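Local structure of hypothetical protein (Giardia lamblia, 3I3F) at the interface of chains A and B. The protein is of unknown function but belongs to the endoribonuclease L-PSP (YjgF/RidA-like) family, whose members typically form trimers with ligand pockets between subunits. Residues are numbered along the deposited sequence; one frame, centred on the assembly and turned at random. Chains: chain A/B, Hypothetical protein.

The interface of chains A and B. Residues chain A 82-84, 117; chain B 15, 17, 32-33, 35, 40.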
# COMPACT_ATOMS: atom_id res chain seq x y z
N ILE A 82 14.75 -3.24 -4.96
CA ILE A 82 13.37 -3.17 -4.48
C ILE A 82 13.30 -3.70 -3.06
O ILE A 82 13.81 -4.79 -2.77
CB ILE A 82 12.40 -3.97 -5.38
CG1 ILE A 82 12.30 -3.33 -6.76
CG2 ILE A 82 11.02 -4.03 -4.74
CD1 ILE A 82 11.54 -4.17 -7.76
N VAL A 83 12.68 -2.92 -2.18
CA VAL A 83 12.48 -3.27 -0.77
C VAL A 83 11.12 -3.95 -0.59
O VAL A 83 10.99 -4.94 0.13
CB VAL A 83 12.51 -2.00 0.11
CG1 VAL A 83 12.16 -2.32 1.55
CG2 VAL A 83 13.87 -1.32 0.01
N SER A 84 10.10 -3.39 -1.24
CA SER A 84 8.73 -3.84 -1.07
C SER A 84 7.90 -3.58 -2.33
O SER A 84 8.17 -2.63 -3.06
CB SER A 84 8.10 -3.13 0.13
OG SER A 84 6.79 -3.60 0.39
N CYS A 117 9.95 -7.70 0.04
CA CYS A 117 8.69 -7.80 0.76
C CYS A 117 7.55 -7.76 -0.25
O CYS A 117 7.58 -7.00 -1.21
CB CYS A 117 8.55 -6.65 1.76
SG CYS A 117 9.80 -6.68 3.07
N PRO B 15 19.58 -3.61 -0.49
CA PRO B 15 18.92 -3.64 0.82
C PRO B 15 19.07 -4.97 1.56
O PRO B 15 19.14 -6.03 0.93
CB PRO B 15 17.45 -3.39 0.49
CG PRO B 15 17.46 -2.69 -0.81
CD PRO B 15 18.63 -3.24 -1.56
N PHE B 17 17.90 -8.07 3.55
CA PHE B 17 16.72 -8.89 3.78
C PHE B 17 17.00 -9.88 4.90
O PHE B 17 18.03 -10.56 4.89
CB PHE B 17 16.32 -9.62 2.50
CG PHE B 17 15.91 -8.68 1.41
CD1 PHE B 17 14.67 -8.07 1.43
CD2 PHE B 17 16.78 -8.39 0.37
CE1 PHE B 17 14.30 -7.19 0.43
CE2 PHE B 17 16.41 -7.51 -0.64
CZ PHE B 17 15.17 -6.91 -0.60
N ILE B 32 11.30 -9.74 5.87
CA ILE B 32 11.77 -8.50 6.48
C ILE B 32 12.79 -7.84 5.57
O ILE B 32 13.67 -8.51 5.04
CB ILE B 32 12.48 -8.77 7.83
CG1 ILE B 32 11.59 -9.57 8.79
CG2 ILE B 32 12.92 -7.46 8.48
CD1 ILE B 32 12.32 -10.03 10.04
N ALA B 33 12.68 -6.52 5.41
CA ALA B 33 13.72 -5.74 4.74
C ALA B 33 14.09 -4.55 5.61
O ALA B 33 13.21 -3.90 6.18
CB ALA B 33 13.25 -5.27 3.38
N VAL B 35 16.23 -0.90 5.54
CA VAL B 35 16.85 0.10 4.68
C VAL B 35 16.84 1.46 5.38
O VAL B 35 15.79 1.97 5.75
CB VAL B 35 16.13 0.18 3.31
CG1 VAL B 35 14.64 0.46 3.48
CG2 VAL B 35 16.77 1.24 2.42
N TYR B 40 10.68 -2.78 6.69
CA TYR B 40 9.50 -3.15 5.91
C TYR B 40 9.24 -4.64 6.09
O TYR B 40 10.19 -5.42 6.18
CB TYR B 40 9.72 -2.85 4.42
CG TYR B 40 9.84 -1.38 4.10
CD1 TYR B 40 8.79 -0.69 3.49
CD2 TYR B 40 11.00 -0.67 4.39
CE1 TYR B 40 8.89 0.66 3.19
CE2 TYR B 40 11.12 0.69 4.09
CZ TYR B 40 10.05 1.34 3.49
OH TYR B 40 10.15 2.68 3.18
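A:Val83, near the start of strand 82-90, breaks the extended course of its neighbours with phi/psi of -93/-43°, a kink that accompanies the pointing of its side chain at strands 32-35 and 38-41 of chain B. Members of the endoribonuclease L-PSP family characteristically assemble as trimers around a barrel-like core of sheets, and three copies make up the deposited assembly here; this patch shows how a branched aliphatic residue can send its two methyls to different groups of a neighbouring subunit. With CG1 of A:Val83 anti to the backbone N (chi1 174°), this methyl lies over the face of the B:Tyr40 ring, 3.9 Å from the ring centroid, in a CH-pi contact. The two side chains meet at about a right angle, and the methyl sits towards the inner end of the phenol, A:Val83 CG1 being 3.5 Å from B:Tyr40 CD2, rather than near the hydroxyl. CG1 of A:Val83 also touches the methyl CB of B:Ala33 at 3.6 Å. The other branch turns elsewhere: CG2 of A:Val83 lies 3.9 Å from the ring carbon CG of B:Pro15 and also meets CG1 of B:Val35, so that the valine fork is packed on both prongs. No nitrogen or oxygen of one chain comes within bonding reach of the other here. Beside the valine, A:Cys117 extends its sulfur to B:Ala33, with A:Cys117 SG 3.7 Å from B:Ala33 CB, and brings SG within 3.4 Å of the backbone O of B:Tyr40. At the other margin, B:Phe17 presents an edge: its CZ comes 3.3 Å from the carbonyl O of A:Ile82, which lies in the ring plane, where it would meet the weakly positive edge of the ring.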